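PDB 5Z5C: cysteine synthase from Fusobacterium nucleatum subsp. nucleatum, which uses pyridoxal 5'-phosphate to produce hydrogen sulfide, probably from L-cysteine, and may also act as a cysteine synthase. Local coordinates for residues N44-I49 with G82-A87; A71-A76 with L92-I97; L212-S217 with E232-E237; P218-G223 with E237-L242. All coordinates share one frame; numbering follows the deposited sequence.

Interaction 1 (N44-I49 with G82-A87); sequences NLTGSI and GIAFSA
Thr46 and Leu45 press methyl groups against Ile83 and Ala87 on one side of helix 80-91, and no hydrogen bond joins the two segments. The methyl CG2 of Thr46 meets CB of Ala87 at 3.4 Å, tighter than ordinary van der Waals contact. Beside it, Ile83 CG2 lies 3.6 Å from both CB and OG1 of Thr46, and Leu45 CD2 reaches Ala87 CB at 4.1 Å. Alanine suits this helix face because a single methyl lets the loop come close. The loop 44-49 runs into helix 50-57 through the sequence Gly-Ser-Ile-Lys-Asp; in fold type II pyridoxal phosphate enzymes the lysine of this element forms the internal aldimine, probably the role of Lys50 here. Hydrogen bonding serves each segment separately. With chi1 65°, Thr46 OG1 sits between its backbone N and carbonyl carbon, and while lying beside Ile83 it bonds to Asp51 of that next helix. Ser48 OG caps Lys50 N, while a type I turn brings Gly47 N to Asn44 O; at the positive phi of Gly47 a CB would be jammed against Thr46 O. Within the helix, Gly82 O takes two donors from opposite faces of its plane: Ser86 N at 2.8 Å and Ser86 OG at 2.6 Å. The second subunit reaches the loop as well, a dimethyl-lysine bonding Thr46 O and Tyr43 of that subunit packing on Leu45.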
loop_
_atom_site.group_PDB
_atom_site.type_symbol
_atom_site.label_atom_id
_atom_site.label_comp_id
_atom_site.label_asym_id
_atom_site.label_seq_id
_atom_site.Cartn_x
_atom_site.Cartn_y
_atom_site.Cartn_z
ATOM N N ASN B 44 1.558 -0.837 -5.403
ATOM C CA ASN B 44 1.987 -2.120 -5.887
ATOM C C ASN B 44 1.383 -3.156 -4.987
ATOM O O ASN B 44 0.978 -2.833 -3.881
ATOM C CB ASN B 44 3.523 -2.222 -5.854
ATOM C CG ASN B 44 4.153 -1.761 -7.148
ATOM O OD1 ASN B 44 3.886 -2.361 -8.199
ATOM N ND2 ASN B 44 5.006 -0.718 -7.091
ATOM N N LEU B 45 1.376 -4.413 -5.424
ATOM C CA LEU B 45 0.739 -5.513 -4.675
ATOM C C LEU B 45 1.005 -5.542 -3.190
ATOM O O LEU B 45 0.091 -5.663 -2.442
ATOM C CB LEU B 45 1.142 -6.893 -5.263
ATOM C CG LEU B 45 0.514 -8.127 -4.638
ATOM C CD1 LEU B 45 -0.997 -8.140 -4.851
ATOM C CD2 LEU B 45 1.141 -9.384 -5.221
ATOM N N THR B 46 2.266 -5.527 -2.770
ATOM C CA THR B 46 2.625 -5.630 -1.349
ATOM C C THR B 46 3.208 -4.302 -0.852
ATOM O O THR B 46 3.800 -4.251 0.211
ATOM C CB THR B 46 3.619 -6.768 -1.056
ATOM O OG1 THR B 46 4.897 -6.538 -1.679
ATOM C CG2 THR B 46 3.038 -8.169 -1.465
ATOM N N GLY B 47 3.071 -3.247 -1.642
ATOM C CA GLY B 47 3.486 -1.895 -1.216
ATOM C C GLY B 47 4.901 -1.476 -1.603
ATOM O O GLY B 47 5.340 -0.456 -1.098
ATOM N N SER B 48 5.613 -2.243 -2.456
ATOM C CA SER B 48 6.992 -1.867 -2.810
ATOM C C SER B 48 7.362 -2.053 -4.267
ATOM O O SER B 48 6.810 -2.893 -4.965
ATOM C CB SER B 48 8.045 -2.616 -1.947
ATOM O OG SER B 48 8.489 -3.844 -2.508
ATOM N N ILE B 49 8.409 -1.331 -4.676
ATOM C CA ILE B 49 9.049 -1.573 -5.971
ATOM C C ILE B 49 9.452 -3.045 -6.210
ATOM O O ILE B 49 9.470 -3.500 -7.358
ATOM C CB ILE B 49 10.271 -0.622 -6.155
ATOM C CG1 ILE B 49 10.708 -0.497 -7.637
ATOM C CG2 ILE B 49 11.429 -1.053 -5.289
ATOM C CD1 ILE B 49 11.831 0.527 -7.839
ATOM N N GLY B 82 11.540 -10.514 0.359
ATOM C CA GLY B 82 10.872 -11.642 0.943
ATOM C C GLY B 82 9.370 -11.457 0.852
ATOM O O GLY B 82 8.652 -12.390 0.494
ATOM N N ILE B 83 8.916 -10.227 1.144
ATOM C CA ILE B 83 7.486 -9.927 1.130
ATOM C C ILE B 83 6.937 -10.164 -0.288
ATOM O O ILE B 83 5.966 -10.871 -0.451
ATOM C CB ILE B 83 7.187 -8.489 1.640
ATOM C CG1 ILE B 83 7.536 -8.342 3.130
ATOM C CG2 ILE B 83 5.719 -8.152 1.471
ATOM C CD1 ILE B 83 7.572 -6.898 3.649
ATOM N N ALA B 84 7.615 -9.634 -1.290
ATOM C CA ALA B 84 7.176 -9.693 -2.682
ATOM C C ALA B 84 7.155 -11.107 -3.310
ATOM O O ALA B 84 6.198 -11.482 -4.002
ATOM C CB ALA B 84 8.044 -8.763 -3.511
ATOM N N PHE B 85 8.241 -11.870 -3.089
ATOM C CA PHE B 85 8.281 -13.250 -3.537
ATOM C C PHE B 85 7.310 -14.092 -2.724
ATOM O O PHE B 85 6.714 -15.003 -3.280
ATOM C CB PHE B 85 9.712 -13.877 -3.473
ATOM C CG PHE B 85 10.587 -13.497 -4.644
ATOM C CD1 PHE B 85 10.417 -14.103 -5.872
ATOM C CD2 PHE B 85 11.517 -12.463 -4.535
ATOM C CE1 PHE B 85 11.204 -13.743 -6.960
ATOM C CE2 PHE B 85 12.324 -12.108 -5.616
ATOM C CZ PHE B 85 12.167 -12.754 -6.829
ATOM N N SER B 86 7.172 -13.839 -1.415
ATOM C CA SER B 86 6.196 -14.604 -0.632
ATOM C C SER B 86 4.784 -14.484 -1.247
ATOM O O SER B 86 4.121 -15.500 -1.542
ATOM C CB SER B 86 6.186 -14.192 0.826
ATOM O OG SER B 86 7.441 -14.454 1.428
ATOM N N ALA B 87 4.359 -13.250 -1.505
ATOM C CA ALA B 87 3.021 -13.020 -2.093
ATOM C C ALA B 87 2.862 -13.551 -3.517
ATOM O O ALA B 87 1.876 -14.222 -3.821
ATOM C CB ALA B 87 2.666 -11.531 -2.056
#

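Interaction 2 (A71-A76 with L92-I97)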
loop_
_atom_site.group_PDB
_atom_site.type_symbol
_atom_site.label_atom_id
_atom_site.label_comp_id
_atom_site.label_asym_id
_atom_site.label_seq_id
_atom_site.Cartn_x
_atom_site.Cartn_y
_atom_site.Cartn_z
ATOM N N ALA B 71 7.270 -25.915 -7.586
ATOM C CA ALA B 71 8.641 -25.851 -7.105
ATOM C C ALA B 71 8.816 -24.796 -5.992
ATOM O O ALA B 71 8.305 -23.675 -6.118
ATOM C CB ALA B 71 9.568 -25.485 -8.256
ATOM N N PRO B 72 9.566 -25.138 -4.927
ATOM C CA PRO B 72 9.822 -24.123 -3.919
ATOM C C PRO B 72 10.686 -22.946 -4.418
ATOM O O PRO B 72 11.687 -23.144 -5.124
ATOM C CB PRO B 72 10.563 -24.899 -2.825
ATOM C CG PRO B 72 11.232 -26.021 -3.541
ATOM C CD PRO B 72 10.230 -26.420 -4.589
ATOM N N ILE B 73 10.288 -21.733 -4.025
ATOM C CA ILE B 73 11.076 -20.533 -4.249
ATOM C C ILE B 73 11.796 -20.241 -2.932
ATOM O O ILE B 73 11.173 -20.140 -1.872
ATOM C CB ILE B 73 10.199 -19.350 -4.655
ATOM C CG1 ILE B 73 9.390 -19.686 -5.929
ATOM C CG2 ILE B 73 11.059 -18.096 -4.841
ATOM C CD1 ILE B 73 8.189 -18.768 -6.147
ATOM N N VAL B 74 13.106 -20.114 -3.004
ATOM C CA VAL B 74 13.929 -20.012 -1.813
ATOM C C VAL B 74 14.866 -18.811 -1.903
ATOM O O VAL B 74 15.535 -18.656 -2.901
ATOM C CB VAL B 74 14.779 -21.285 -1.645
ATOM C CG1 VAL B 74 15.551 -21.231 -0.328
ATOM C CG2 VAL B 74 13.888 -22.522 -1.703
ATOM N N GLU B 75 14.944 -18.010 -0.838
ATOM C CA GLU B 75 15.748 -16.756 -0.839
ATOM C C GLU B 75 16.160 -16.389 0.595
ATOM O O GLU B 75 15.625 -16.938 1.584
ATOM C CB GLU B 75 14.958 -15.629 -1.541
ATOM C CG GLU B 75 15.585 -14.222 -1.669
ATOM C CD GLU B 75 16.892 -14.212 -2.438
ATOM O OE1 GLU B 75 17.825 -14.935 -2.034
ATOM O OE2 GLU B 75 16.987 -13.493 -3.452
ATOM N N ALA B 76 17.171 -15.533 0.695
ATOM C CA ALA B 76 17.634 -14.973 1.966
ATOM C C ALA B 76 17.404 -13.454 1.948
ATOM O O ALA B 76 17.926 -12.781 1.088
ATOM C CB ALA B 76 19.110 -15.292 2.174
ATOM N N LEU B 92 1.262 -17.794 -7.562
ATOM C CA LEU B 92 1.617 -18.745 -8.631
ATOM C C LEU B 92 1.627 -20.235 -8.203
ATOM O O LEU B 92 1.994 -21.119 -9.005
ATOM C CB LEU B 92 2.955 -18.310 -9.236
ATOM C CG LEU B 92 2.885 -16.964 -9.948
ATOM C CD1 LEU B 92 4.267 -16.393 -10.168
ATOM C CD2 LEU B 92 2.122 -17.100 -11.263
ATOM N N GLY B 93 1.222 -20.533 -6.969
ATOM C CA GLY B 93 1.186 -21.932 -6.489
ATOM C C GLY B 93 2.502 -22.451 -5.938
ATOM O O GLY B 93 2.686 -23.668 -5.879
ATOM N N HIS B 94 3.442 -21.578 -5.545
ATOM C CA HIS B 94 4.732 -22.061 -4.983
ATOM C C HIS B 94 4.896 -21.881 -3.490
ATOM O O HIS B 94 4.633 -20.797 -2.962
ATOM C CB HIS B 94 5.928 -21.400 -5.670
ATOM C CG HIS B 94 5.898 -21.547 -7.148
ATOM N ND1 HIS B 94 6.524 -22.584 -7.812
ATOM C CD2 HIS B 94 5.240 -20.834 -8.089
ATOM C CE1 HIS B 94 6.285 -22.473 -9.108
ATOM N NE2 HIS B 94 5.516 -21.412 -9.301
ATOM N N PRO B 95 5.353 -22.937 -2.792
ATOM C CA PRO B 95 5.733 -22.681 -1.411
ATOM C C PRO B 95 6.978 -21.769 -1.437
ATOM O O PRO B 95 7.746 -21.773 -2.423
ATOM C CB PRO B 95 6.040 -24.078 -0.847
ATOM C CG PRO B 95 6.439 -24.910 -2.029
ATOM C CD PRO B 95 5.753 -24.306 -3.237
ATOM N N VAL B 96 7.155 -20.978 -0.392
ATOM C CA VAL B 96 8.242 -20.004 -0.365
ATOM C C VAL B 96 8.972 -20.202 0.954
ATOM O O VAL B 96 8.338 -20.376 2.030
ATOM C CB VAL B 96 7.760 -18.530 -0.523
ATOM C CG1 VAL B 96 8.926 -17.563 -0.439
ATOM C CG2 VAL B 96 7.047 -18.356 -1.858
ATOM N N ILE B 97 10.296 -20.247 0.836
ATOM C CA ILE B 97 11.167 -20.459 1.967
ATOM C C ILE B 97 12.082 -19.256 2.102
ATOM O O ILE B 97 12.837 -18.949 1.167
ATOM C CB ILE B 97 12.113 -21.692 1.810
ATOM C CG1 ILE B 97 11.419 -22.903 1.140
ATOM C CG2 ILE B 97 12.661 -22.080 3.187
ATOM C CD1 ILE B 97 10.410 -23.621 1.997
#
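The imidazole of His94 meets Ala71 at its edge, where ND1 donates to Ala71 O at 2.7 Å. The oxygen is 14° out of the ring plane, and the donor arrives in the carbonyl plane on a lone pair, although the bond is bent at the hydrogen (145°). Ala71 CA and Leu92 CB also lie at the ring edge, in plane. Ile73 approaches obliquely, its CD1 3.5 Å from His94 CB. Histidine suits the place because both nitrogens find partners: NE2 is hydrogen-bonded to Tyr62 OH, which further fixes the turn of the ring. The other rings are saturated, Pro72 CB resting 4.2 Å from Pro95 CG where the chains are about to pair.

Beyond them the backbones join as parallel strands. Ile73 N bonds to Pro95 O at 3.0 Å and Ile73 O takes Ile97 N at 2.8 Å, so Ile73 straddles Val96; Glu75 N then reaches Ile97 O at 3.1 Å. Beta-branched residues fill both faces, Ile73 beside Val96 on one, and on the other Val74 lying alongside Ile97, CG2 to CG1 3.8 Å.

Gly93, with the positive phi of a Schellman motif, ends helix 80-91, and the contact closes the beta-alpha-beta crossover of strand 73-76, that helix and strand 96-101. The Ile73 and Val96 face turns to the helix, Tyr147 bonds the far side of strand 73-76, and strand 120-122 follows strand 96-101 in the sheet.

Interaction 3 (L212-S217 with E232-E237); sequences LEPLNS and EGISDE. With PLP (pyridoxal-5'-phosphate), chain G.
Ile234 turns its CG1 between its backbone N and carbonyl carbon (chi1 67°), a crowded position that sends its two branches to different partners. The longer branch, extended by a chi2 of 163°, carries CD1 to Leu212, whose CG stands anti to the backbone N. There Leu212 CD2 and Ile234 CD1 touch at a tight 3.5 Å, the side chains crossing, and the same CD1 lies 3.9 Å from CD of Pro214. The shorter branch, CG2, stands above the pyridine plane and outward of the ring, 3.6 Å from C6 of PLP. Isoleucine suits the spot because its fork can touch a strand residue and the pyridine together.

Gly233 lays its carbonyl O over the same side of that ring, 3.4 Å from PLP C5. A side chain here would strike the cofactor, and the positive phi of 98° is also one that glycine accepts readily.

Farther along, a water bonds Ser217 OG at 2.9 Å and approaches Ser235 O, but that second leg is modelled unusually short and is less certain. His229 NE2 also bonds Ser235 O, and Val226 N and Ala227 N bond Ser217 OG, so these buried polar atoms are well supplied.

Chemically, then, Leu212 and Pro214 of strand 210-214 back Ile234, a pocket residue, by apolar contact alone, whereas the cofactor's polar groups are held elsewhere, by Ser276, Asn80, Thr192 and the loop carrying Gly188, Thr189 and Gly190.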
loop_
_atom_site.group_PDB
_atom_site.type_symbol
_atom_site.label_atom_id
_atom_site.label_comp_id
_atom_site.label_asym_id
_atom_site.label_seq_id
_atom_site.Cartn_x
_atom_site.Cartn_y
_atom_site.Cartn_z
ATOM N N LEU B 212 23.276 5.338 -4.794
ATOM C CA LEU B 212 23.304 5.979 -3.508
ATOM C C LEU B 212 23.627 4.969 -2.433
ATOM O O LEU B 212 23.207 3.822 -2.498
ATOM C CB LEU B 212 21.973 6.714 -3.268
ATOM C CG LEU B 212 21.732 7.376 -1.902
ATOM C CD1 LEU B 212 20.738 8.502 -2.018
ATOM C CD2 LEU B 212 21.259 6.357 -0.859
ATOM N N GLU B 213 24.389 5.413 -1.443
ATOM C CA GLU B 213 24.754 4.600 -0.285
ATOM C C GLU B 213 24.552 5.469 0.958
ATOM O O GLU B 213 24.479 6.679 0.833
ATOM C CB GLU B 213 26.240 4.146 -0.388
ATOM C CG GLU B 213 27.234 5.283 -0.093
ATOM C CD GLU B 213 28.694 5.028 -0.458
ATOM O OE1 GLU B 213 29.062 3.863 -0.716
ATOM O OE2 GLU B 213 29.480 6.000 -0.466
ATOM N N PRO B 214 24.467 4.871 2.145
ATOM C CA PRO B 214 24.540 5.639 3.387
ATOM C C PRO B 214 25.981 6.065 3.734
ATOM O O PRO B 214 26.896 5.269 3.676
ATOM C CB PRO B 214 24.032 4.667 4.451
ATOM C CG PRO B 214 23.972 3.343 3.812
ATOM C CD PRO B 214 24.397 3.436 2.382
ATOM N N LEU B 215 26.166 7.325 4.092
ATOM C CA LEU B 215 27.441 7.836 4.622
ATOM C C LEU B 215 27.940 7.073 5.865
ATOM O O LEU B 215 29.158 6.942 6.059
ATOM C CB LEU B 215 27.258 9.306 4.956
ATOM C CG LEU B 215 28.492 10.164 5.210
ATOM C CD1 LEU B 215 29.436 10.137 4.012
ATOM C CD2 LEU B 215 28.047 11.591 5.508
ATOM N N ASN B 216 26.999 6.548 6.663
ATOM C CA ASN B 216 27.269 5.697 7.848
ATOM C C ASN B 216 27.797 4.293 7.503
ATOM O O ASN B 216 28.306 3.620 8.380
ATOM C CB ASN B 216 25.990 5.474 8.719
ATOM C CG ASN B 216 25.091 6.696 8.795
ATOM O OD1 ASN B 216 24.535 7.124 7.780
ATOM N ND2 ASN B 216 24.949 7.269 9.993
ATOM N N SER B 217 27.598 3.827 6.270
ATOM C CA SER B 217 28.115 2.533 5.816
ATOM C C SER B 217 28.282 2.538 4.307
ATOM O O SER B 217 27.414 2.057 3.567
ATOM C CB SER B 217 27.236 1.376 6.231
ATOM O OG SER B 217 27.900 0.161 5.928
ATOM N N GLU B 232 16.773 1.369 5.843
ATOM C CA GLU B 232 16.316 0.019 5.547
ATOM C C GLU B 232 16.144 -0.203 4.031
ATOM O O GLU B 232 15.633 0.656 3.300
ATOM C CB GLU B 232 15.038 -0.315 6.345
ATOM C CG GLU B 232 15.293 -0.331 7.854
ATOM C CD GLU B 232 14.113 -0.774 8.704
ATOM O OE1 GLU B 232 13.501 -1.823 8.396
ATOM O OE2 GLU B 232 13.826 -0.086 9.708
ATOM N N GLY B 233 16.634 -1.345 3.576
ATOM C CA GLY B 233 16.561 -1.741 2.184
ATOM C C GLY B 233 17.813 -1.468 1.369
ATOM O O GLY B 233 17.947 -2.062 0.304
ATOM N N ILE B 234 18.692 -0.545 1.796
ATOM C CA ILE B 234 19.948 -0.305 1.054
ATOM C C ILE B 234 21.201 -0.683 1.861
ATOM O O ILE B 234 21.187 -0.689 3.097
ATOM C CB ILE B 234 20.080 1.130 0.494
ATOM C CG1 ILE B 234 20.211 2.183 1.612
ATOM C CG2 ILE B 234 18.914 1.442 -0.451
ATOM C CD1 ILE B 234 20.734 3.516 1.115
ATOM N N SER B 235 22.271 -0.977 1.115
ATOM C CA SER B 235 23.571 -1.425 1.644
ATOM C C SER B 235 23.522 -2.191 2.993
ATOM O O SER B 235 23.797 -1.664 4.063
ATOM C CB SER B 235 24.530 -0.235 1.694
ATOM O OG SER B 235 24.085 0.722 2.639
ATOM N N ASP B 236 23.120 -3.440 2.916
ATOM C CA ASP B 236 23.045 -4.269 4.106
ATOM C C ASP B 236 24.148 -5.345 4.184
ATOM O O ASP B 236 24.141 -6.125 5.144
ATOM C CB ASP B 236 21.656 -4.902 4.204
ATOM C CG ASP B 236 21.421 -5.985 3.164
ATOM O OD1 ASP B 236 22.302 -6.170 2.271
ATOM O OD2 ASP B 236 20.353 -6.647 3.228
ATOM N N GLU B 237 25.078 -5.404 3.211
ATOM C CA GLU B 237 25.956 -6.582 3.109
ATOM C C GLU B 237 27.328 -6.456 2.413
ATOM O O GLU B 237 28.338 -6.831 3.000
ATOM C CB GLU B 237 25.171 -7.757 2.487
ATOM C CG GLU B 237 25.530 -9.116 3.080
ATOM C CD GLU B 237 25.016 -9.292 4.500
ATOM O OE1 GLU B 237 23.815 -9.043 4.734
ATOM O OE2 GLU B 237 25.813 -9.678 5.381
HETATM N N1 PLP G . 14.559 0.805 -0.612
HETATM C C2 PLP G . 13.767 -0.182 -0.136
HETATM C C2A PLP G . 12.666 0.086 0.851
HETATM C C3 PLP G . 13.985 -1.563 -0.601
HETATM O O3 PLP G . 13.221 -2.577 -0.146
HETATM C C4 PLP G . 15.073 -1.826 -1.563
HETATM C C4A PLP G . 15.328 -3.202 -2.044
HETATM C C5 PLP G . 15.870 -0.668 -2.013
HETATM C C6 PLP G . 15.563 0.591 -1.498
HETATM C C5A PLP G . 16.998 -0.885 -2.999
HETATM O O4P PLP G . 16.550 -1.358 -4.279
HETATM P P PLP G . 17.412 -2.390 -5.172
HETATM O O1P PLP G . 17.378 -3.685 -4.411
HETATM O O2P PLP G . 16.718 -2.391 -6.510
HETATM O O3P PLP G . 18.773 -1.727 -5.245
HETATM O O HOH W 1 26.256 -1.905 4.680
#

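Interaction 4 (P218-G223 with E237-L242); sequences PTLSTG and EFIPDL
Leu220 and Ile239 cross obliquely, CD2 of the leucine touching CG2 of the isoleucine at 3.6 Å. The contact joins the short, weakly bonded helix 219-222, which follows strand 210-214 of a parallel sheet in this fold type II enzyme, to the irregular loop that later returns to strand 252-254. Ile239 lies across the helix end with each branch on a different residue. Its CG2 also rests 3.5 Å from Thr219 O, while CG1 is 3.7 Å from Gly223 O and CD1 4.1 Å from Gly223 CA. The chi1 of 22°, well off a staggered value, places CG1 against that glycine. Gly223 suits its place because the chain leaves the helix there with a positive phi, at which a CB would be jammed against the carbonyl O of Thr222. Leu220 belongs to the sheet side as well, packing on Pro211 and Val251. Phe238, at the exposed margin, instead turns one ring face to its own loop, Pro240 CA standing 4.0 Å above the plane and offset toward the rim. At the start of the helix, Pro218 O receives Thr222 N at 3.0 Å from one face of its plane and Thr222 OG1 at 2.9 Å from the opposite face.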
loop_
_atom_site.group_PDB
_atom_site.type_symbol
_atom_site.label_atom_id
_atom_site.label_comp_id
_atom_site.label_asym_id
_atom_site.label_seq_id
_atom_site.Cartn_x
_atom_site.Cartn_y
_atom_site.Cartn_z
ATOM N N PRO B 218 29.397 3.116 3.843
ATOM C CA PRO B 218 29.559 3.356 2.420
ATOM C C PRO B 218 30.082 2.141 1.687
ATOM O O PRO B 218 31.261 2.078 1.338
ATOM C CB PRO B 218 30.520 4.546 2.378
ATOM C CG PRO B 218 31.354 4.377 3.604
ATOM C CD PRO B 218 30.474 3.736 4.642
ATOM N N THR B 219 29.182 1.184 1.447
ATOM C CA THR B 219 29.513 -0.084 0.818
ATOM C C THR B 219 29.859 0.076 -0.639
ATOM O O THR B 219 30.625 -0.717 -1.160
ATOM C CB THR B 219 28.352 -1.105 0.884
ATOM O OG1 THR B 219 27.183 -0.530 0.258
ATOM C CG2 THR B 219 28.048 -1.453 2.295
ATOM N N LEU B 220 29.312 1.100 -1.299
ATOM C CA LEU B 220 29.692 1.369 -2.695
ATOM C C LEU B 220 31.100 2.028 -2.837
ATOM O O LEU B 220 31.892 1.640 -3.706
ATOM C CB LEU B 220 28.625 2.215 -3.424
ATOM C CG LEU B 220 27.155 1.785 -3.294
ATOM C CD1 LEU B 220 26.261 2.672 -4.140
ATOM C CD2 LEU B 220 26.972 0.357 -3.694
ATOM N N SER B 221 31.401 3.017 -2.002
ATOM C CA SER B 221 32.668 3.763 -2.124
ATOM C C SER B 221 33.873 3.020 -1.525
ATOM O O SER B 221 34.992 3.233 -1.999
ATOM C CB SER B 221 32.531 5.186 -1.558
ATOM O OG SER B 221 32.182 5.136 -0.187
ATOM N N THR B 222 33.656 2.161 -0.528
ATOM C CA THR B 222 34.732 1.309 0.063
ATOM C C THR B 222 34.703 -0.192 -0.313
ATOM O O THR B 222 35.683 -0.911 -0.083
ATOM C CB THR B 222 34.701 1.270 1.618
ATOM O OG1 THR B 222 33.567 0.523 2.068
ATOM C CG2 THR B 222 34.699 2.628 2.239
ATOM N N GLY B 223 33.571 -0.702 -0.795
ATOM C CA GLY B 223 33.437 -2.140 -1.032
ATOM C C GLY B 223 32.782 -2.911 0.111
ATOM O O GLY B 223 32.209 -3.996 -0.134
ATOM N N GLU B 237 25.078 -5.404 3.211
ATOM C CA GLU B 237 25.956 -6.582 3.109
ATOM C C GLU B 237 27.328 -6.456 2.413
ATOM O O GLU B 237 28.338 -6.831 3.000
ATOM C CB GLU B 237 25.171 -7.757 2.487
ATOM C CG GLU B 237 25.530 -9.116 3.080
ATOM C CD GLU B 237 25.016 -9.292 4.500
ATOM O OE1 GLU B 237 23.815 -9.043 4.734
ATOM O OE2 GLU B 237 25.813 -9.678 5.381
ATOM N N PHE B 238 27.357 -5.996 1.168
ATOM C CA PHE B 238 28.573 -6.009 0.311
ATOM C C PHE B 238 28.147 -5.401 -1.017
ATOM O O PHE B 238 26.986 -5.529 -1.352
ATOM C CB PHE B 238 29.173 -7.451 0.136
ATOM C CG PHE B 238 28.382 -8.403 -0.782
ATOM C CD1 PHE B 238 26.967 -8.419 -0.790
ATOM C CD2 PHE B 238 29.058 -9.328 -1.602
ATOM C CE1 PHE B 238 26.264 -9.287 -1.626
ATOM C CE2 PHE B 238 28.350 -10.203 -2.432
ATOM C CZ PHE B 238 26.954 -10.180 -2.443
ATOM N N ILE B 239 29.020 -4.704 -1.754
ATOM C CA ILE B 239 28.610 -4.268 -3.120
ATOM C C ILE B 239 28.083 -5.533 -3.789
ATOM O O ILE B 239 28.817 -6.508 -3.883
ATOM C CB ILE B 239 29.700 -3.636 -4.053
ATOM C CG1 ILE B 239 31.125 -4.027 -3.674
ATOM C CG2 ILE B 239 29.568 -2.120 -4.130
ATOM C CD1 ILE B 239 32.165 -3.513 -4.652
ATOM N N PRO B 240 26.797 -5.557 -4.182
ATOM C CA PRO B 240 26.386 -6.808 -4.795
ATOM C C PRO B 240 26.934 -6.946 -6.203
ATOM O O PRO B 240 27.145 -5.956 -6.894
ATOM C CB PRO B 240 24.861 -6.714 -4.809
ATOM C CG PRO B 240 24.589 -5.263 -4.832
ATOM C CD PRO B 240 25.666 -4.631 -4.015
ATOM N N ASP B 241 27.149 -8.191 -6.582
ATOM C CA ASP B 241 27.558 -8.600 -7.920
ATOM C C ASP B 241 26.820 -7.850 -9.054
ATOM O O ASP B 241 27.439 -7.486 -10.047
ATOM C CB ASP B 241 27.383 -10.125 -7.982
ATOM C CG ASP B 241 27.692 -10.730 -9.339
ATOM O OD1 ASP B 241 27.058 -10.314 -10.336
ATOM O OD2 ASP B 241 28.503 -11.682 -9.398
ATOM N N LEU B 242 25.511 -7.628 -8.901
ATOM C CA LEU B 242 24.716 -6.863 -9.886
ATOM C C LEU B 242 25.214 -5.453 -10.139
ATOM O O LEU B 242 25.124 -4.960 -11.258
ATOM C CB LEU B 242 23.236 -6.720 -9.449
ATOM C CG LEU B 242 22.170 -7.692 -9.946
ATOM C CD1 LEU B 242 20.785 -7.195 -9.514
ATOM C CD2 LEU B 242 22.231 -7.854 -11.465
#

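From the N terminus, the chain first closes interaction 1, where the loop entering helix 50-57 meets helix 80-91. Interaction 2 opens inside that span and closes beyond it, so the two cross: strands 73-76 and 96-101 pair on either side of the helix in sequence, and Phe85 and Ser86 pack directly on Ile73 and Val96. After both come interactions 3 and 4, which cross each other and share Glu237; each closes a short excursion, from strand 210-214 or helix 219-222 to the loop before strand 252-254. Glu213 OE1 accepts from Ser221 N, linking that strand and helix. Segment 232-237 lines the cofactor pocket; interaction 1 lies across the chain's centre, the Ile83 side chain about 8 Å from PLP.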